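Local coordinates for protein laminin subunit ALPHA-1 (Mus musculus, PDB 2JD4) that forms the LG4-5 pair of laminin G domains of a basement membrane laminin, binds metal ions and probably serves to anchor laminin-111 at the cell surface, at residues A[217-222]-A[317-322]; A[221-226]-A[289-294]; A[243-248]-A[260-265]. The protein carries 4 engineered substitutions. All blocks are in the same frame, centred on the assembly; numbering follows the deposited sequence.

Contact 1: residues A[217-222]-A[317-322]; sequences KVRLDL and SADTND. With MG (magnesium ion), chain D.
The carbonyl oxygen of Ala318 is gripped twice: Arg219 N meets Ala318 O across the contact at 2.9 Å, while Thr320 N, in the same segment as Ala318, reaches Ala318 O at 2.8 Å from the opposite face of the carbonyl plane. The second bond closes an inverse gamma turn centred on Asp319. The first is answered by Ala318 N to Arg219 O (2.9 Å), making a single antiparallel bridge between two loops of the second laminin G domain, a member of the concanavalin clan. Beyond it, Val218 N donates to Thr320 OG1 at 3.0 Å. That hydroxyl, set between the backbone N and carbonyl carbon of Thr320 (chi1 70°), also bonds to the carbonyl of Tyr216, and the two partners would fix its rotation. Val218 packs inward, CG1 on Ala318 CB (3.8 Å) and CG2 against the methyl of Thr320. On the exposed side the extended Lys217 chain lies alongside Asn321, CE to ND2 3.6 Å. The carboxylate of Asp319 serves the metal that Asp246 also binds: Ser317 OG holds Asp319 OD1 from above the carboxylate plane (2.7 Å), and Asp319 OD2 bonds the magnesium ion at 2.2 Å.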
loop_
_atom_site.group_PDB
_atom_site.type_symbol
_atom_site.label_atom_id
_atom_site.label_comp_id
_atom_site.label_asym_id
_atom_site.label_seq_id
_atom_site.Cartn_x
_atom_site.Cartn_y
_atom_site.Cartn_z
ATOM N N LYS A 217 -7.617 -14.875 14.220
ATOM C CA LYS A 217 -8.589 -15.281 15.234
ATOM C C LYS A 217 -9.267 -14.059 15.846
ATOM O O LYS A 217 -8.640 -13.313 16.597
ATOM C CB LYS A 217 -7.897 -16.079 16.345
ATOM C CG LYS A 217 -7.235 -17.364 15.877
ATOM C CD LYS A 217 -6.534 -18.064 17.032
ATOM C CE LYS A 217 -5.775 -19.288 16.554
ATOM N NZ LYS A 217 -5.068 -19.967 17.674
ATOM N N VAL A 218 -10.545 -13.860 15.539
ATOM C CA VAL A 218 -11.273 -12.716 16.069
ATOM C C VAL A 218 -11.428 -12.812 17.587
ATOM O O VAL A 218 -11.160 -11.852 18.311
ATOM C CB VAL A 218 -12.665 -12.596 15.418
ATOM C CG1 VAL A 218 -13.430 -11.445 16.027
ATOM C CG2 VAL A 218 -12.512 -12.386 13.909
ATOM N N ARG A 219 -11.864 -13.974 18.062
ATOM C CA ARG A 219 -12.051 -14.206 19.489
ATOM C C ARG A 219 -13.104 -13.278 20.094
ATOM O O ARG A 219 -14.135 -13.019 19.479
ATOM C CB ARG A 219 -10.718 -14.045 20.230
ATOM C CG ARG A 219 -9.561 -14.788 19.574
ATOM C CD ARG A 219 -9.749 -16.295 19.598
ATOM N NE ARG A 219 -9.193 -16.906 20.802
ATOM C CZ ARG A 219 -7.899 -16.902 21.113
ATOM N NH1 ARG A 219 -7.018 -16.316 20.313
ATOM N NH2 ARG A 219 -7.484 -17.489 22.228
ATOM N N LEU A 220 -12.838 -12.764 21.293
ATOM C CA LEU A 220 -13.804 -11.906 21.978
ATOM C C LEU A 220 -13.830 -10.426 21.610
ATOM O O LEU A 220 -14.902 -9.856 21.405
ATOM C CB LEU A 220 -13.629 -12.023 23.497
ATOM C CG LEU A 220 -13.980 -13.353 24.170
ATOM C CD1 LEU A 220 -13.045 -14.452 23.694
ATOM C CD2 LEU A 220 -13.875 -13.187 25.676
ATOM N N ASP A 221 -12.665 -9.793 21.540
ATOM C CA ASP A 221 -12.628 -8.372 21.226
ATOM C C ASP A 221 -11.771 -8.030 20.011
ATOM O O ASP A 221 -10.673 -8.563 19.827
ATOM C CB ASP A 221 -12.147 -7.586 22.451
ATOM C CG ASP A 221 -12.307 -6.087 22.282
ATOM O OD1 ASP A 221 -11.642 -5.508 21.395
ATOM O OD2 ASP A 221 -13.103 -5.488 23.036
ATOM N N LEU A 222 -12.296 -7.131 19.184
ATOM C CA LEU A 222 -11.614 -6.695 17.974
ATOM C C LEU A 222 -12.236 -5.399 17.459
ATOM O O LEU A 222 -13.454 -5.297 17.320
ATOM C CB LEU A 222 -11.713 -7.770 16.890
ATOM C CG LEU A 222 -11.160 -7.387 15.514
ATOM C CD1 LEU A 222 -9.650 -7.188 15.596
ATOM C CD2 LEU A 222 -11.500 -8.473 14.512
ATOM N N SER A 317 -17.288 -15.607 21.834
ATOM C CA SER A 317 -16.080 -15.701 21.025
ATOM C C SER A 317 -16.342 -16.079 19.572
ATOM O O SER A 317 -17.025 -17.062 19.286
ATOM C CB SER A 317 -15.112 -16.711 21.645
ATOM O OG SER A 317 -13.964 -16.895 20.831
ATOM N N ALA A 318 -15.815 -15.276 18.651
ATOM C CA ALA A 318 -15.954 -15.560 17.227
ATOM C C ALA A 318 -14.698 -16.352 16.920
ATOM O O ALA A 318 -13.641 -15.789 16.622
ATOM C CB ALA A 318 -15.986 -14.277 16.422
ATOM N N ASP A 319 -14.813 -17.667 17.014
ATOM C CA ASP A 319 -13.670 -18.530 16.798
ATOM C C ASP A 319 -13.297 -18.750 15.349
ATOM O O ASP A 319 -13.523 -19.820 14.788
ATOM C CB ASP A 319 -13.899 -19.860 17.508
ATOM C CG ASP A 319 -14.107 -19.676 18.997
ATOM O OD1 ASP A 319 -13.170 -19.195 19.673
ATOM O OD2 ASP A 319 -15.209 -19.987 19.485
ATOM N N THR A 320 -12.725 -17.712 14.748
ATOM C CA THR A 320 -12.274 -17.784 13.370
ATOM C C THR A 320 -10.802 -18.153 13.443
ATOM O O THR A 320 -10.173 -18.039 14.495
ATOM C CB THR A 320 -12.393 -16.423 12.651
ATOM O OG1 THR A 320 -11.429 -15.507 13.190
ATOM C CG2 THR A 320 -13.788 -15.844 12.832
ATOM N N ASN A 321 -10.263 -18.600 12.320
ATOM C CA ASN A 321 -8.859 -18.971 12.221
ATOM C C ASN A 321 -8.679 -19.042 10.722
ATOM O O ASN A 321 -8.222 -20.050 10.179
ATOM C CB ASN A 321 -8.616 -20.344 12.857
ATOM C CG ASN A 321 -7.161 -20.564 13.226
ATOM O OD1 ASN A 321 -6.790 -21.620 13.739
ATOM N ND2 ASN A 321 -6.327 -19.560 12.971
ATOM N N ASP A 322 -9.048 -17.947 10.062
ATOM C CA ASP A 322 -9.005 -17.879 8.613
ATOM C C ASP A 322 -8.510 -16.543 8.066
ATOM O O ASP A 322 -8.329 -15.581 8.811
ATOM C CB ASP A 322 -10.405 -18.182 8.087
ATOM C CG ASP A 322 -10.945 -19.504 8.616
ATOM O OD1 ASP A 322 -10.990 -20.481 7.847
ATOM O OD2 ASP A 322 -11.308 -19.567 9.806
HETATM MG MG MG D . -17.160 -20.671 18.731
HETATM O O HOH W 1 -18.059 -19.304 20.157
HETATM O O HOH W 2 -16.215 -22.065 17.660
HETATM O O HOH W 3 -19.208 -21.229 18.048
#

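Contact 2: residues A[221-226]-A[289-294]; sequences DLQITL and QAHKSK. Engineered in segment 221-226: Gln223 (natural residue Asn).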
loop_
_atom_site.group_PDB
_atom_site.type_symbol
_atom_site.label_atom_id
_atom_site.label_comp_id
_atom_site.label_asym_id
_atom_site.label_seq_id
_atom_site.Cartn_x
_atom_site.Cartn_y
_atom_site.Cartn_z
ATOM N N ASP A 221 -12.665 -9.793 21.540
ATOM C CA ASP A 221 -12.628 -8.372 21.226
ATOM C C ASP A 221 -11.771 -8.030 20.011
ATOM O O ASP A 221 -10.673 -8.563 19.827
ATOM C CB ASP A 221 -12.147 -7.586 22.451
ATOM C CG ASP A 221 -12.307 -6.087 22.282
ATOM O OD1 ASP A 221 -11.642 -5.508 21.395
ATOM O OD2 ASP A 221 -13.103 -5.488 23.036
ATOM N N LEU A 222 -12.296 -7.131 19.184
ATOM C CA LEU A 222 -11.614 -6.695 17.974
ATOM C C LEU A 222 -12.236 -5.399 17.459
ATOM O O LEU A 222 -13.454 -5.297 17.320
ATOM C CB LEU A 222 -11.713 -7.770 16.890
ATOM C CG LEU A 222 -11.160 -7.387 15.514
ATOM C CD1 LEU A 222 -9.650 -7.188 15.596
ATOM C CD2 LEU A 222 -11.500 -8.473 14.512
ATOM N N GLN A 223 -11.392 -4.410 17.182
ATOM C CA GLN A 223 -11.863 -3.125 16.677
ATOM C C GLN A 223 -11.378 -2.937 15.243
ATOM O O GLN A 223 -10.183 -3.024 14.973
ATOM C CB GLN A 223 -11.324 -1.981 17.545
ATOM C CG GLN A 223 -11.961 -0.634 17.244
ATOM C CD GLN A 223 -11.173 0.527 17.813
ATOM O OE1 GLN A 223 -10.859 0.560 19.005
ATOM N NE2 GLN A 223 -10.851 1.495 16.961
ATOM N N ILE A 224 -12.311 -2.692 14.328
ATOM C CA ILE A 224 -11.965 -2.476 12.925
ATOM C C ILE A 224 -12.270 -1.036 12.534
ATOM O O ILE A 224 -13.380 -0.549 12.757
ATOM C CB ILE A 224 -12.763 -3.420 11.989
ATOM C CG1 ILE A 224 -12.365 -4.874 12.260
ATOM C CG2 ILE A 224 -12.506 -3.051 10.530
ATOM C CD1 ILE A 224 -13.132 -5.892 11.435
ATOM N N THR A 225 -11.279 -0.356 11.962
ATOM C CA THR A 225 -11.444 1.030 11.528
ATOM C C THR A 225 -10.915 1.186 10.104
ATOM O O THR A 225 -9.927 0.557 9.726
ATOM C CB THR A 225 -10.671 2.011 12.438
ATOM O OG1 THR A 225 -11.147 1.899 13.785
ATOM C CG2 THR A 225 -10.862 3.435 11.958
ATOM N N LEU A 226 -11.577 2.025 9.317
ATOM C CA LEU A 226 -11.162 2.251 7.942
ATOM C C LEU A 226 -11.906 3.437 7.361
ATOM O O LEU A 226 -12.874 3.916 7.944
ATOM C CB LEU A 226 -11.446 1.006 7.094
ATOM C CG LEU A 226 -12.899 0.545 6.900
ATOM C CD1 LEU A 226 -13.628 1.429 5.885
ATOM C CD2 LEU A 226 -12.896 -0.886 6.402
ATOM N N GLN A 289 -16.149 2.663 11.899
ATOM C CA GLN A 289 -15.645 1.994 13.089
ATOM C C GLN A 289 -16.601 0.858 13.432
ATOM O O GLN A 289 -17.808 1.053 13.476
ATOM C CB GLN A 289 -15.584 2.969 14.266
ATOM C CG GLN A 289 -14.714 4.191 14.042
ATOM C CD GLN A 289 -14.889 5.230 15.135
ATOM O OE1 GLN A 289 -14.675 4.951 16.319
ATOM N NE2 GLN A 289 -15.283 6.437 14.745
ATOM N N ALA A 290 -16.058 -0.329 13.663
ATOM C CA ALA A 290 -16.877 -1.482 14.018
ATOM C C ALA A 290 -16.168 -2.182 15.168
ATOM O O ALA A 290 -15.101 -2.768 14.982
ATOM C CB ALA A 290 -17.013 -2.420 12.824
ATOM N N HIS A 291 -16.759 -2.114 16.357
ATOM C CA HIS A 291 -16.144 -2.718 17.533
ATOM C C HIS A 291 -16.895 -3.935 18.058
ATOM O O HIS A 291 -18.101 -3.883 18.289
ATOM C CB HIS A 291 -16.029 -1.674 18.650
ATOM C CG HIS A 291 -15.167 -2.101 19.798
ATOM N ND1 HIS A 291 -15.083 -1.383 20.973
ATOM C CD2 HIS A 291 -14.325 -3.154 19.942
ATOM C CE1 HIS A 291 -14.228 -1.974 21.789
ATOM N NE2 HIS A 291 -13.754 -3.049 21.187
ATOM N N LYS A 292 -16.169 -5.034 18.237
ATOM C CA LYS A 292 -16.755 -6.255 18.769
ATOM C C LYS A 292 -16.162 -6.505 20.150
ATOM O O LYS A 292 -14.941 -6.586 20.300
ATOM C CB LYS A 292 -16.436 -7.456 17.878
ATOM C CG LYS A 292 -16.966 -8.781 18.428
ATOM C CD LYS A 292 -16.282 -9.970 17.782
ATOM C CE LYS A 292 -16.934 -11.285 18.193
ATOM N NZ LYS A 292 -16.846 -11.539 19.657
ATOM N N SER A 293 -17.031 -6.619 21.151
ATOM C CA SER A 293 -16.602 -6.888 22.521
ATOM C C SER A 293 -17.454 -8.036 23.064
ATOM O O SER A 293 -18.377 -8.490 22.390
ATOM C CB SER A 293 -16.779 -5.640 23.389
ATOM O OG SER A 293 -18.141 -5.263 23.465
ATOM N N LYS A 294 -17.142 -8.500 24.273
ATOM C CA LYS A 294 -17.865 -9.604 24.911
ATOM C C LYS A 294 -19.291 -9.804 24.398
ATOM O O LYS A 294 -19.525 -10.605 23.494
ATOM C CB LYS A 294 -17.895 -9.401 26.430
ATOM C CG LYS A 294 -16.522 -9.379 27.083
ATOM C CD LYS A 294 -16.623 -9.130 28.583
ATOM C CE LYS A 294 -15.246 -9.083 29.235
ATOM N NZ LYS A 294 -15.317 -8.793 30.700
#
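His291 NE2 donates to the carboxylate of Asp221, reaching OD2 at 3.1 Å with an N-H...O angle of 137° and OD1 weakly at 3.2 Å. The two side chains cross with carboxylate and ring planes 68° apart; OD1 lies in the ring plane at its edge, whereas OD2, met on its syn side, is tilted from that plane. The same edge of the ring brings His291 CD2 to Leu222 O (3.5 Å), and Gln223 CB stands obliquely off CD2. Asp221 CG is anti to its backbone N (chi1 -170°), which places the carboxylate carbon beside the His291 ring.

Around this pair runs an antiparallel ladder of the laminin G beta-sandwich. Leu222 exchanges two backbone bonds with Lys292, and Ile224 two with Ala290, the shortest being Ala290 N to Ile224 O at 2.8 Å. Gln223 faces His291, and Thr225 faces Gln289, as non-hydrogen-bonded pairs on the more open face, where the engineered Gln223 gives its NE2 to Thr225 OG1 (3.2 Å). The other face carries Leu222, Ile224, Ala290 and Lys292 into the interior, against Ile248, Leu250, Phe259 and Val261. There the ammonium of Lys292 is held by the carbonyls of Thr316, Leu220 and Arg219.

An alanine in place of His291 would probably leave the Asp221 carboxylate without its N-H partner and freer to turn beside the start of the strand. As it stands, the carboxylate is likely to favour a protonated imidazole, while on the buried face the lysine charge is met by carbonyl oxygens: the contact pairs a histidine-carboxylate bond at the more open face with a lysine bonded to carbonyls on the buried one.

Contact 3: residues A[243-248]-A[260-265]; sequences AKVDAI and HVNNGA. With MG (magnesium ion), chain D.
Ala247 and Asn262 face each other as the last hydrogen-bonded pair of the beta hairpin formed by strands 247-253 and 256-262 in the second laminin G domain, at the end of the hairpin where the segments leave the sheet beside a magnesium ion. Asn262 N to Ala247 O (2.9 Å) runs nearly along the C=O axis, and Ala247 N returns to Asn262 O at 3.2 Å.

The close-packed part lies on the strand side. Ile248 and Val261 form the next, non-hydrogen-bonded pair; their side chains lie side by side and point the same way, CG2 to CG2 at 4.0 Å. Ile248 CG1 takes the tight place between its backbone N and carbonyl carbon (chi1 68°), and CD1 beyond it packs on Leu222 and Ile224. His260, also buried, is held through both ring nitrogens, by Thr269 and Glu251.

Toward solvent the pairing gives way to turns. Asn262 OD1 accepts Gly264 N at 2.7 Å, closing an Asx turn, and the side chain of Val245 crosses that of Asn262, its CG1 3.4 Å from Asn262 OD1. Gly264 has a positive phi of 101°; a side-chain carbon there would crowd both Asp246 OD1 and the carbonyl oxygen of Asn263.

Asp246 divides its carboxylate between metal and water. OD2 bonds the magnesium ion, which Asp319 and three waters also bind, and accepts the backbone N-H of Asp319 as well. One metal-bound water donates to Asp246 OD1 (2.6 Å) and, at longer range, to Asn263 O, so the turn is tied to the metal indirectly. A second metal-bound water donates to that same Asn263 O at 2.7 Å.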
loop_
_atom_site.group_PDB
_atom_site.type_symbol
_atom_site.label_atom_id
_atom_site.label_comp_id
_atom_site.label_asym_id
_atom_site.label_seq_id
_atom_site.Cartn_x
_atom_site.Cartn_y
_atom_site.Cartn_z
ATOM N N ALA A 243 -15.002 -22.248 8.139
ATOM C CA ALA A 243 -15.747 -23.032 7.163
ATOM C C ALA A 243 -17.036 -23.554 7.806
ATOM O O ALA A 243 -17.825 -24.249 7.166
ATOM C CB ALA A 243 -14.891 -24.197 6.660
ATOM N N LYS A 244 -17.243 -23.202 9.071
ATOM C CA LYS A 244 -18.425 -23.634 9.806
ATOM C C LYS A 244 -19.434 -22.516 10.072
ATOM O O LYS A 244 -20.137 -22.082 9.154
ATOM C CB LYS A 244 -18.010 -24.281 11.134
ATOM C CG LYS A 244 -17.125 -25.508 10.969
ATOM C CD LYS A 244 -16.749 -26.105 12.318
ATOM C CE LYS A 244 -15.804 -27.285 12.154
ATOM N NZ LYS A 244 -16.410 -28.377 11.344
ATOM N N VAL A 245 -19.497 -22.050 11.321
ATOM C CA VAL A 245 -20.446 -21.009 11.718
ATOM C C VAL A 245 -19.835 -19.662 12.158
ATOM O O VAL A 245 -20.218 -18.599 11.657
ATOM C CB VAL A 245 -21.358 -21.528 12.860
ATOM C CG1 VAL A 245 -22.391 -20.472 13.239
ATOM C CG2 VAL A 245 -22.052 -22.820 12.425
ATOM N N ASP A 246 -18.904 -19.705 13.104
ATOM C CA ASP A 246 -18.263 -18.489 13.610
ATOM C C ASP A 246 -17.701 -17.590 12.499
ATOM O O ASP A 246 -16.898 -18.039 11.678
ATOM C CB ASP A 246 -17.149 -18.870 14.589
ATOM C CG ASP A 246 -17.692 -19.417 15.903
ATOM O OD1 ASP A 246 -18.868 -19.833 15.934
ATOM O OD2 ASP A 246 -16.941 -19.430 16.898
ATOM N N ALA A 247 -18.116 -16.323 12.489
ATOM C CA ALA A 247 -17.649 -15.372 11.475
ATOM C C ALA A 247 -18.121 -13.936 11.708
ATOM O O ALA A 247 -19.050 -13.692 12.481
ATOM C CB ALA A 247 -18.102 -15.834 10.094
ATOM N N ILE A 248 -17.460 -12.988 11.041
ATOM C CA ILE A 248 -17.830 -11.573 11.116
ATOM C C ILE A 248 -17.776 -10.989 9.704
ATOM O O ILE A 248 -17.017 -11.468 8.862
ATOM C CB ILE A 248 -16.882 -10.751 12.025
ATOM C CG1 ILE A 248 -15.492 -10.645 11.396
ATOM C CG2 ILE A 248 -16.787 -11.402 13.402
ATOM C CD1 ILE A 248 -14.590 -9.650 12.107
ATOM N N HIS A 260 -22.148 -7.703 10.616
ATOM C CA HIS A 260 -22.677 -8.977 11.110
ATOM C C HIS A 260 -21.654 -9.704 11.961
ATOM O O HIS A 260 -20.457 -9.658 11.690
ATOM C CB HIS A 260 -23.042 -9.910 9.953
ATOM C CG HIS A 260 -23.922 -9.292 8.915
ATOM N ND1 HIS A 260 -25.234 -8.950 9.155
ATOM C CD2 HIS A 260 -23.678 -8.972 7.621
ATOM C CE1 HIS A 260 -25.763 -8.446 8.055
ATOM N NE2 HIS A 260 -24.838 -8.448 7.109
ATOM N N VAL A 261 -22.135 -10.406 12.977
ATOM C CA VAL A 261 -21.261 -11.171 13.847
ATOM C C VAL A 261 -21.983 -12.445 14.274
ATOM O O VAL A 261 -23.183 -12.421 14.541
ATOM C CB VAL A 261 -20.882 -10.358 15.104
ATOM C CG1 VAL A 261 -20.234 -11.258 16.142
ATOM C CG2 VAL A 261 -19.927 -9.234 14.722
ATOM N N ASN A 262 -21.258 -13.560 14.312
ATOM C CA ASN A 262 -21.848 -14.827 14.739
ATOM C C ASN A 262 -20.860 -15.566 15.629
ATOM O O ASN A 262 -19.807 -16.011 15.169
ATOM C CB ASN A 262 -22.208 -15.707 13.541
ATOM C CG ASN A 262 -23.085 -16.884 13.934
ATOM O OD1 ASN A 262 -22.810 -17.566 14.919
ATOM N ND2 ASN A 262 -24.144 -17.128 13.164
ATOM N N ASN A 263 -21.213 -15.694 16.904
ATOM C CA ASN A 263 -20.368 -16.366 17.883
ATOM C C ASN A 263 -20.767 -17.828 18.080
ATOM O O ASN A 263 -20.391 -18.461 19.070
ATOM C CB ASN A 263 -20.437 -15.617 19.214
ATOM C CG ASN A 263 -20.020 -14.162 19.081
ATOM O OD1 ASN A 263 -18.935 -13.862 18.589
ATOM N ND2 ASN A 263 -20.883 -13.251 19.522
ATOM N N GLY A 264 -21.529 -18.359 17.127
ATOM C CA GLY A 264 -21.954 -19.744 17.208
ATOM C C GLY A 264 -23.382 -19.946 17.683
ATOM O O GLY A 264 -23.834 -21.083 17.817
ATOM N N ALA A 265 -24.096 -18.851 17.928
ATOM C CA ALA A 265 -25.479 -18.928 18.395
ATOM C C ALA A 265 -26.436 -18.188 17.474
ATOM O O ALA A 265 -27.599 -17.990 17.817
ATOM C CB ALA A 265 -25.584 -18.360 19.801
HETATM MG MG MG D . -17.160 -20.671 18.731
HETATM O O HOH W 3 -19.208 -21.229 18.048
HETATM O O HOH W 1 -18.059 -19.304 20.157
HETATM O O HOH W 2 -16.215 -22.065 17.660
#

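Overall arrangement
All three contacts belong to the second laminin G domain. Contact 3 is the most buried, although its turn end reaches solvent; contacts 1 and 2 are partly buried. Contact 2 is regular sheet, with mostly apolar packing and one buried lysine on one face and polar residues on the other. Contact 1 joins two loops by a single bridge, and contact 3 begins as sheet and ends as turns. Contacts 1 and 3, centres about 9 Å apart, each supply one aspartate to the same magnesium ion and share its three waters. Contact 2 binds no metal but adjoins both others, through Lys292 to contact 1 and through its apolar face to contact 3.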